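Local coordinates for protein tRNA (cytosine(38)-C(5))-methyltransferase (Schizosaccharomyces pombe, PDB 6FDF) that methylates carbon 5 of cytosine 38 in the anticodon loop of tRNA(Asp), and less strongly of tRNA(Glu), using S-adenosyl-L-methionine as methyl donor, at residues F105-I108 and L109-P113; I183-V186 and F187-S190; R279-T282 and A283-A287. All blocks are in the same frame, centred on the assembly; numbering follows the deposited sequence.

Contact 1. Residues F105-I108 and L109-P113; sequences FLNI and LNVLP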
ATOM      1  N   PHE A 105     -14.055   1.648  -9.770  1.00 32.15           N
ATOM      2  CA  PHE A 105     -13.997   0.224  -9.444  1.00 32.03           C
ATOM      3  C   PHE A 105     -15.217  -0.503  -9.991  1.00 30.28           C
ATOM      4  O   PHE A 105     -15.096  -1.608 -10.532  1.00 31.96           O
ATOM      5  CB  PHE A 105     -13.876   0.018  -7.931  1.00 32.81           C
ATOM      6  CG  PHE A 105     -13.811  -1.438  -7.517  1.00 27.94           C
ATOM      7  CD1 PHE A 105     -12.739  -2.235  -7.893  1.00 29.37           C
ATOM      8  CD2 PHE A 105     -14.819  -1.999  -6.744  1.00 34.71           C
ATOM      9  CE1 PHE A 105     -12.676  -3.564  -7.522  1.00 33.11           C
ATOM     10  CE2 PHE A 105     -14.762  -3.330  -6.356  1.00 33.68           C
ATOM     11  CZ  PHE A 105     -13.687  -4.115  -6.746  1.00 29.99           C
ATOM     12  N   LEU A 106     -16.392   0.126  -9.913  1.00 30.93           N
ATOM     13  CA  LEU A 106     -17.589  -0.505 -10.451  1.00 32.72           C
ATOM     14  C   LEU A 106     -17.517  -0.583 -11.969  1.00 35.67           C
ATOM     15  O   LEU A 106     -18.057  -1.521 -12.570  1.00 35.08           O
ATOM     16  CB  LEU A 106     -18.835   0.252 -10.002  1.00 41.26           C
ATOM     17  CG  LEU A 106     -18.985   0.351  -8.482  1.00 48.63           C
ATOM     18  CD1 LEU A 106     -20.258   1.096  -8.095  1.00 49.70           C
ATOM     19  CD2 LEU A 106     -18.944  -1.038  -7.850  1.00 48.04           C
ATOM     20  N   ASN A 107     -16.829   0.373 -12.600  1.00 35.11           N
ATOM     21  CA  ASN A 107     -16.624   0.290 -14.041  1.00 33.24           C
ATOM     22  C   ASN A 107     -15.789  -0.931 -14.398  1.00 27.77           C
ATOM     23  O   ASN A 107     -16.099  -1.636 -15.367  1.00 32.55           O
ATOM     24  CB  ASN A 107     -15.965   1.567 -14.564  1.00 32.53           C
ATOM     25  CG  ASN A 107     -15.768   1.541 -16.072  1.00 34.60           C
ATOM     26  OD1 ASN A 107     -16.732   1.496 -16.835  1.00 36.44           O
ATOM     27  ND2 ASN A 107     -14.510   1.572 -16.507  1.00 35.27           N
ATOM     28  N   ILE A 108     -14.734  -1.210 -13.624  1.00 29.45           N
ATOM     29  CA  ILE A 108     -13.947  -2.417 -13.871  1.00 32.38           C
ATOM     30  C   ILE A 108     -14.850  -3.641 -13.804  1.00 32.32           C
ATOM     31  O   ILE A 108     -14.800  -4.520 -14.672  1.00 30.11           O
ATOM     32  CB  ILE A 108     -12.778  -2.526 -12.877  1.00 29.43           C
ATOM     33  CG1 ILE A 108     -11.779  -1.384 -13.084  1.00 30.10           C
ATOM     34  CG2 ILE A 108     -12.060  -3.863 -13.040  1.00 31.35           C
ATOM     35  CD1 ILE A 108     -10.761  -1.265 -11.962  1.00 28.75           C
ATOM     36  N   LEU A 109     -15.684  -3.719 -12.762  1.00 31.91           N
ATOM     37  CA  LEU A 109     -16.543  -4.886 -12.584  1.00 31.52           C
ATOM     38  C   LEU A 109     -17.586  -4.996 -13.689  1.00 31.21           C
ATOM     39  O   LEU A 109     -17.971  -6.110 -14.068  1.00 32.95           O
ATOM     40  CB  LEU A 109     -17.246  -4.828 -11.227  1.00 33.15           C
ATOM     41  CG  LEU A 109     -16.380  -4.758  -9.969  1.00 31.29           C
ATOM     42  CD1 LEU A 109     -17.263  -4.759  -8.727  1.00 35.83           C
ATOM     43  CD2 LEU A 109     -15.374  -5.894  -9.928  1.00 34.64           C
ATOM     44  N   ASN A 110     -18.069  -3.857 -14.196  1.00 31.19           N
ATOM     45  CA  ASN A 110     -19.050  -3.856 -15.275  1.00 37.12           C
ATOM     46  C   ASN A 110     -18.430  -4.204 -16.622  1.00 34.00           C
ATOM     47  O   ASN A 110     -19.116  -4.746 -17.496  1.00 35.16           O
ATOM     48  CB  ASN A 110     -19.727  -2.488 -15.363  1.00 41.60           C
ATOM     49  CG  ASN A 110     -20.882  -2.343 -14.394  1.00 52.11           C
ATOM     50  OD1 ASN A 110     -21.558  -3.317 -14.064  1.00 57.94           O
ATOM     51  ND2 ASN A 110     -21.124  -1.116 -13.944  1.00 57.33           N
ATOM     52  N   VAL A 111     -17.154  -3.887 -16.817  1.00 30.29           N
ATOM     53  CA  VAL A 111     -16.523  -4.126 -18.109  1.00 31.08           C
ATOM     54  C   VAL A 111     -15.868  -5.505 -18.189  1.00 33.71           C
ATOM     55  O   VAL A 111     -15.823  -6.104 -19.269  1.00 33.79           O
ATOM     56  CB  VAL A 111     -15.509  -3.000 -18.386  1.00 33.81           C
ATOM     57  CG1 VAL A 111     -14.623  -3.342 -19.561  1.00 39.78           C
ATOM     58  CG2 VAL A 111     -16.236  -1.670 -18.609  1.00 35.14           C
ATOM     59  N   LEU A 112     -15.399  -6.035 -17.056  1.00 30.32           N
ATOM     60  CA  LEU A 112     -14.712  -7.327 -17.025  1.00 27.86           C
ATOM     61  C   LEU A 112     -15.432  -8.438 -17.786  1.00 28.76           C
ATOM     62  O   LEU A 112     -14.766  -9.154 -18.550  1.00 31.94           O
ATOM     63  CB  LEU A 112     -14.477  -7.722 -15.561  1.00 30.77           C
ATOM     64  CG  LEU A 112     -13.915  -9.115 -15.282  1.00 29.30           C
ATOM     65  CD1 LEU A 112     -12.526  -9.244 -15.869  1.00 32.29           C
ATOM     66  CD2 LEU A 112     -13.901  -9.373 -13.774  1.00 31.94           C
ATOM     67  N   PRO A 113     -16.751  -8.639 -17.646  1.00 29.41           N
ATOM     68  CA  PRO A 113     -17.403  -9.757 -18.354  1.00 29.81           C
ATOM     69  C   PRO A 113     -17.453  -9.586 -19.862  1.00 31.92           C
ATOM     70  O   PRO A 113     -17.860 -10.526 -20.563  1.00 34.31           O
ATOM     71  CB  PRO A 113     -18.823  -9.769 -17.770  1.00 34.90           C
ATOM     72  CG  PRO A 113     -18.732  -8.992 -16.492  1.00 32.25           C
ATOM     73  CD  PRO A 113     -17.694  -7.956 -16.737  1.00 33.46           C
TER

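Contact 2. Residues I183-V186 and F187-S190; sequences IDDV and FQFS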
ATOM      1  N   ILE A 183      -5.516 -18.149   1.960  1.00 43.23           N
ATOM      2  CA  ILE A 183      -4.705 -16.955   2.170  1.00 49.00           C
ATOM      3  C   ILE A 183      -3.610 -17.221   3.197  1.00 47.42           C
ATOM      4  O   ILE A 183      -2.529 -16.623   3.133  1.00 45.28           O
ATOM      5  CB  ILE A 183      -5.610 -15.773   2.576  1.00 58.22           C
ATOM      6  CG1 ILE A 183      -4.872 -14.446   2.410  1.00 62.68           C
ATOM      7  CG2 ILE A 183      -6.148 -15.946   3.991  1.00 65.35           C
ATOM      8  CD1 ILE A 183      -5.039 -13.838   1.034  1.00 55.08           C
ATOM      9  N   ASP A 184      -3.850 -18.141   4.133  1.00 45.46           N
ATOM     10  CA  ASP A 184      -2.881 -18.403   5.187  1.00 50.00           C
ATOM     11  C   ASP A 184      -1.635 -19.114   4.677  1.00 47.72           C
ATOM     12  O   ASP A 184      -0.643 -19.184   5.412  1.00 45.09           O
ATOM     13  CB  ASP A 184      -3.536 -19.226   6.296  1.00 60.95           C
ATOM     14  CG  ASP A 184      -4.630 -18.463   7.016  1.00 72.41           C
ATOM     15  OD1 ASP A 184      -4.447 -17.253   7.268  1.00 75.52           O
ATOM     16  OD2 ASP A 184      -5.670 -19.074   7.335  1.00 78.49           O
ATOM     17  N   ASP A 185      -1.662 -19.649   3.451  1.00 45.25           N
ATOM     18  CA  ASP A 185      -0.467 -20.266   2.889  1.00 47.80           C
ATOM     19  C   ASP A 185       0.656 -19.255   2.722  1.00 41.02           C
ATOM     20  O   ASP A 185       1.825 -19.644   2.630  1.00 44.93           O
ATOM     21  CB  ASP A 185      -0.797 -20.926   1.548  1.00 58.90           C
ATOM     22  CG  ASP A 185      -1.938 -21.924   1.658  1.00 72.47           C
ATOM     23  OD1 ASP A 185      -2.033 -22.598   2.703  1.00 71.08           O
ATOM     24  OD2 ASP A 185      -2.739 -22.030   0.703  1.00 71.53           O
ATOM     25  N   VAL A 186       0.318 -17.964   2.713  1.00 43.61           N
ATOM     26  CA  VAL A 186       1.294 -16.908   2.511  1.00 47.65           C
ATOM     27  C   VAL A 186       2.347 -16.899   3.609  1.00 48.56           C
ATOM     28  O   VAL A 186       3.451 -16.388   3.400  1.00 49.38           O
ATOM     29  CB  VAL A 186       0.557 -15.553   2.416  1.00 53.75           C
ATOM     30  CG1 VAL A 186       0.164 -15.032   3.794  1.00 43.81           C
ATOM     31  CG2 VAL A 186       1.378 -14.546   1.666  1.00 60.05           C
ATOM     32  N   PHE A 187       2.037 -17.455   4.784  1.00 47.81           N
ATOM     33  CA  PHE A 187       3.006 -17.444   5.872  1.00 46.01           C
ATOM     34  C   PHE A 187       4.128 -18.449   5.660  1.00 49.93           C
ATOM     35  O   PHE A 187       5.190 -18.307   6.272  1.00 55.28           O
ATOM     36  CB  PHE A 187       2.281 -17.673   7.206  1.00 44.21           C
ATOM     37  CG  PHE A 187       1.431 -16.506   7.602  1.00 42.28           C
ATOM     38  CD1 PHE A 187       2.014 -15.354   8.106  1.00 51.68           C
ATOM     39  CD2 PHE A 187       0.065 -16.516   7.384  1.00 44.13           C
ATOM     40  CE1 PHE A 187       1.243 -14.253   8.435  1.00 49.26           C
ATOM     41  CE2 PHE A 187      -0.707 -15.408   7.691  1.00 46.42           C
ATOM     42  CZ  PHE A 187      -0.120 -14.284   8.231  1.00 48.50           C
ATOM     43  N   GLN A 188       3.929 -19.443   4.791  1.00 49.23           N
ATOM     44  CA  GLN A 188       5.004 -20.352   4.418  1.00 53.69           C
ATOM     45  C   GLN A 188       6.105 -19.645   3.641  1.00 65.96           C
ATOM     46  O   GLN A 188       7.184 -20.221   3.461  1.00 70.68           O
ATOM     47  CB  GLN A 188       4.458 -21.521   3.597  1.00 51.06           C
ATOM     48  CG  GLN A 188       3.489 -22.410   4.359  1.00 61.72           C
ATOM     49  CD  GLN A 188       2.680 -23.312   3.445  1.00 69.53           C
ATOM     50  OE1 GLN A 188       3.176 -23.785   2.422  1.00 60.71           O
ATOM     51  NE2 GLN A 188       1.426 -23.553   3.811  1.00 80.33           N
ATOM     52  N   PHE A 189       5.866 -18.405   3.211  1.00 67.13           N
ATOM     53  CA  PHE A 189       6.855 -17.598   2.511  1.00 71.34           C
ATOM     54  C   PHE A 189       7.613 -16.662   3.425  1.00 81.28           C
ATOM     55  O   PHE A 189       8.713 -16.232   3.066  1.00 86.02           O
ATOM     56  CB  PHE A 189       6.209 -16.738   1.422  1.00 59.06           C
ATOM     57  CG  PHE A 189       5.597 -17.518   0.316  1.00 56.66           C
ATOM     58  CD1 PHE A 189       6.385 -18.308  -0.504  1.00 55.86           C
ATOM     59  CD2 PHE A 189       4.242 -17.430   0.060  1.00 50.64           C
ATOM     60  CE1 PHE A 189       5.824 -19.023  -1.541  1.00 56.79           C
ATOM     61  CE2 PHE A 189       3.674 -18.139  -0.978  1.00 52.39           C
ATOM     62  CZ  PHE A 189       4.466 -18.935  -1.782  1.00 54.92           C
ATOM     63  N   SER A 190       7.073 -16.336   4.590  1.00 79.55           N
ATOM     64  CA  SER A 190       7.764 -15.393   5.447  1.00 76.13           C
ATOM     65  C   SER A 190       8.835 -16.178   6.185  1.00 78.48           C
ATOM     66  O   SER A 190       8.534 -16.969   7.086  1.00 81.46           O
ATOM     67  CB  SER A 190       6.795 -14.708   6.409  1.00 75.86           C
ATOM     68  OG  SER A 190       6.242 -15.626   7.337  1.00 85.39           O
TER

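Contact 3. Residues R279-T282 and A283-A287; sequences RYFT and AREVA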
ATOM      1  N   ARG A 279      11.015  13.433  16.633  1.00 31.53           N
ATOM      2  CA  ARG A 279      11.021  13.774  15.220  1.00 30.67           C
ATOM      3  C   ARG A 279      10.061  12.866  14.465  1.00 30.31           C
ATOM      4  O   ARG A 279       9.744  11.761  14.910  1.00 32.67           O
ATOM      5  CB  ARG A 279      12.427  13.661  14.607  1.00 34.23           C
ATOM      6  CG  ARG A 279      12.976  12.235  14.472  1.00 36.54           C
ATOM      7  CD  ARG A 279      14.245  12.270  13.611  1.00 39.44           C
ATOM      8  NE  ARG A 279      14.970  11.001  13.519  1.00 34.03           N
ATOM      9  CZ  ARG A 279      14.704  10.049  12.625  1.00 35.64           C
ATOM     10  NH1 ARG A 279      13.703  10.202  11.763  1.00 34.06           N
ATOM     11  NH2 ARG A 279      15.432   8.936  12.598  1.00 35.24           N
ATOM     12  N   TYR A 280       9.597  13.347  13.310  1.00 30.03           N
ATOM     13  CA  TYR A 280       8.892  12.483  12.376  1.00 28.30           C
ATOM     14  C   TYR A 280       9.871  11.499  11.747  1.00 29.76           C
ATOM     15  O   TYR A 280      11.066  11.775  11.627  1.00 34.22           O
ATOM     16  CB  TYR A 280       8.211  13.315  11.282  1.00 30.60           C
ATOM     17  CG  TYR A 280       7.213  14.308  11.833  1.00 33.20           C
ATOM     18  CD1 TYR A 280       5.974  13.882  12.305  1.00 30.84           C
ATOM     19  CD2 TYR A 280       7.505  15.667  11.883  1.00 33.23           C
ATOM     20  CE1 TYR A 280       5.057  14.780  12.824  1.00 29.52           C
ATOM     21  CE2 TYR A 280       6.590  16.576  12.395  1.00 31.97           C
ATOM     22  CZ  TYR A 280       5.366  16.126  12.860  1.00 37.77           C
ATOM     23  OH  TYR A 280       4.451  17.022  13.374  1.00 37.72           O
ATOM     24  N   PHE A 281       9.360  10.334  11.353  1.00 30.05           N
ATOM     25  CA  PHE A 281      10.118   9.494  10.437  1.00 31.86           C
ATOM     26  C   PHE A 281      10.323  10.242   9.130  1.00 31.12           C
ATOM     27  O   PHE A 281       9.440  10.971   8.674  1.00 33.18           O
ATOM     28  CB  PHE A 281       9.389   8.172  10.181  1.00 28.55           C
ATOM     29  CG  PHE A 281       9.362   7.258  11.373  1.00 33.07           C
ATOM     30  CD1 PHE A 281      10.467   6.483  11.691  1.00 33.56           C
ATOM     31  CD2 PHE A 281       8.236   7.170  12.174  1.00 33.44           C
ATOM     32  CE1 PHE A 281      10.447   5.641  12.791  1.00 36.23           C
ATOM     33  CE2 PHE A 281       8.214   6.330  13.273  1.00 35.83           C
ATOM     34  CZ  PHE A 281       9.322   5.566  13.581  1.00 35.89           C
ATOM     35  N   THR A 282      11.502  10.077   8.535  1.00 30.48           N
ATOM     36  CA  THR A 282      11.728  10.638   7.212  1.00 30.67           C
ATOM     37  C   THR A 282      10.937   9.847   6.176  1.00 30.06           C
ATOM     38  O   THR A 282      10.515   8.713   6.418  1.00 33.82           O
ATOM     39  CB  THR A 282      13.215  10.615   6.861  1.00 35.14           C
ATOM     40  OG1 THR A 282      13.605   9.269   6.558  1.00 35.76           O
ATOM     41  CG2 THR A 282      14.053  11.133   8.024  1.00 35.88           C
ATOM     42  N   ALA A 283      10.738  10.450   5.000  1.00 33.73           N
ATOM     43  CA  ALA A 283      10.027   9.727   3.948  1.00 32.48           C
ATOM     44  C   ALA A 283      10.787   8.475   3.528  1.00 31.32           C
ATOM     45  O   ALA A 283      10.165   7.458   3.199  1.00 31.36           O
ATOM     46  CB  ALA A 283       9.778  10.631   2.740  1.00 30.42           C
ATOM     47  N   ARG A 284      12.123   8.521   3.560  1.00 32.29           N
ATOM     48  CA  ARG A 284      12.909   7.324   3.275  1.00 35.44           C
ATOM     49  C   ARG A 284      12.635   6.227   4.297  1.00 34.86           C
ATOM     50  O   ARG A 284      12.526   5.048   3.942  1.00 31.98           O
ATOM     51  CB  ARG A 284      14.401   7.664   3.249  1.00 37.93           C
ATOM     52  CG  ARG A 284      15.298   6.432   3.179  1.00 36.82           C
ATOM     53  CD  ARG A 284      15.126   5.720   1.845  1.00 36.65           C
ATOM     54  NE  ARG A 284      15.503   6.562   0.718  1.00 37.62           N
ATOM     55  CZ  ARG A 284      15.203   6.285  -0.547  1.00 36.45           C
ATOM     56  NH1 ARG A 284      14.520   5.185  -0.837  1.00 36.37           N
ATOM     57  NH2 ARG A 284      15.591   7.104  -1.517  1.00 41.87           N
ATOM     58  N   GLU A 285      12.510   6.601   5.571  1.00 31.71           N
ATOM     59  CA  GLU A 285      12.233   5.609   6.604  1.00 32.52           C
ATOM     60  C   GLU A 285      10.828   5.043   6.452  1.00 30.90           C
ATOM     61  O   GLU A 285      10.616   3.840   6.641  1.00 31.89           O
ATOM     62  CB  GLU A 285      12.433   6.230   7.987  1.00 31.07           C
ATOM     63  CG  GLU A 285      13.902   6.571   8.258  1.00 31.13           C
ATOM     64  CD  GLU A 285      14.093   7.437   9.487  1.00 36.71           C
ATOM     65  OE1 GLU A 285      13.135   8.137   9.875  1.00 35.13           O
ATOM     66  OE2 GLU A 285      15.210   7.431  10.053  1.00 37.24           O
ATOM     67  N   VAL A 286       9.857   5.892   6.096  1.00 30.33           N
ATOM     68  CA  VAL A 286       8.508   5.398   5.833  1.00 30.34           C
ATOM     69  C   VAL A 286       8.529   4.418   4.663  1.00 31.36           C
ATOM     70  O   VAL A 286       7.938   3.333   4.727  1.00 30.36           O
ATOM     71  CB  VAL A 286       7.544   6.573   5.577  1.00 27.63           C
ATOM     72  CG1 VAL A 286       6.174   6.059   5.177  1.00 30.61           C
ATOM     73  CG2 VAL A 286       7.440   7.461   6.820  1.00 29.15           C
ATOM     74  N   ALA A 287       9.223   4.786   3.580  1.00 29.90           N
ATOM     75  CA  ALA A 287       9.345   3.887   2.436  1.00 29.12           C
ATOM     76  C   ALA A 287       9.952   2.548   2.848  1.00 33.43           C
ATOM     77  O   ALA A 287       9.475   1.484   2.433  1.00 32.31           O
ATOM     78  CB  ALA A 287      10.182   4.543   1.334  1.00 30.83           C
TER

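Contact 1. Residues F105-I108 and L109-P113
The carbonyl oxygen of Ile-108 takes two backbone N-H groups: Leu-112 N at 2.9 Å, and Val-111 N in a weak, bent bond at 3.2 Å. Val-111 N also gives a shorter bond to Asn-107 O, 2.9 Å, so its one hydrogen serves two carbonyls; Leu-112 and Pro-113 belong to a 3-10 segment. Leu-109 lies over the ring of Phe-105: its CG sits 4.2 Å above one ring face, displaced toward the rim, and CD1 comes down to 3.7 Å from Phe-105 CE2. Phe-105 can offer that face because its CG is anti to the backbone N (chi1 -180°). This is the helix of the beta-alpha-beta unit between strands 78-81 and 121-127 of the Rossmann-like methyltransferase fold, and the Phe-105 side chain comes within about 4 Å of that of Cys-85, the predicted catalytic residue. Leu-109 also packs on Val-142 of helix 134-145. Asn-107 OD1 lies 3.7 Å from Val-111 CG2, while Asn-107 ND2 is hydrogen-bonded to Leu-66 O.

Contact 2. Residues I183-V186 and F187-S190
Val-186 and Phe-187, neighbours in one 3-10 turn, cross so that the methyl CG1 of Val-186 rides over a face of the Phe-187 ring in a CH-pi contact, 4.2 Å from the centroid and 22° off the ring normal. The methyl is displaced toward the rim, where Phe-187 CD2 is 3.9 Å from it. The position of CG1 between its own backbone N and carbonyl carbon (chi1 79°) turns it to the Phe-187 side. The same ring presents an edge to Asp-184 O, with CD2 3.4 Å from that oxygen. Asp-185 and Gln-188 run side by side in the same direction, their carboxylate and amide planes 58° apart; Asp-185 OD2 is hydrogen-bonded to Ser-182 N. Phe-189 sets its ring edge near Val-186 O. The turn is held by i to i+3 backbone bonds, such as Gln-188 N to Asp-185 O at 3.0 Å. Replacing Phe-187 by an alanine removes the ring, which would probably take the face from under Val-186 CG1 and leave Phe-160 without this stacking partner. The turn lies in the loop between strand 168-175 and helix 219-225, where Val-186 packs against Tyr-323 and Leu-324 of helix 318-328 and Phe-189 against Tyr-323.

Contact 3. Residues R279-T282 and A283-A287
The chain runs extended from Arg-279 through Thr-282, then coils into helix 283-289, whose first turn is closed by Val-286 N bonding to Thr-282 O at 2.9 Å. Thr-282 is the N-cap and forms a capping box with Glu-285: Thr-282 OG1 accepts from Glu-285 N at 3.0 Å, and Glu-285 OE1 accepts from Thr-282 N at 2.9 Å. With OG1 between the backbone N and carbonyl carbon (chi1 74°), the hydroxyl faces the first turn; it also bonds to the carboxylate of Glu-207. Arg-279 comes from the opposite direction and grips the Glu-285 carboxylate end-on, one nitrogen to each oxygen. NH1 of Arg-279 meets OE1 of Glu-285 at 2.9 Å, almost perfectly straight, while Arg-279 NH2 reaches Glu-285 OE2 at 3.0 Å. Toward Arg-279 both oxygens use their syn lone pairs, the two flat groups only 27° apart, while Thr-282 N comes to OE1 from above the carboxylate plane. The buried carboxylate is thus held by a salt bridge and a backbone N-H, with Glu-207 N as a further donor to OE2; this company probably keeps it ionised. The guanidinium also makes a cation-pi contact with Trp-212. Phe-281 turns a ring edge to Glu-285 OE1, the two side chains crossing at about a right angle, and its CB touches Val-286 CG2, a side chain that also packs on Leu-312 of helix 305-313. Arg-279 NH1 has a second acceptor in Tyr-280 O, 3.1 Å away and tilted 17° out of the guanidinium plane.

In the fold
The three contacts follow one another along the chain without touching. Contact 1 lies beside the predicted catalytic Cys-85, and its Ile-108 side chain is about 8 Å from the bound S-adenosyl-L-homocysteine. Contact 3 stands on the opposite side of the chain's centre, its own centre about 37 Å from that of contact 1, and the side chain of Val-286 is about 11 Å from the same ligand. Contact 2 is a surface turn away from the active site and cofactor pocket, with nearest atoms about 15 Å from contact 1 and about 17 Å from contact 3.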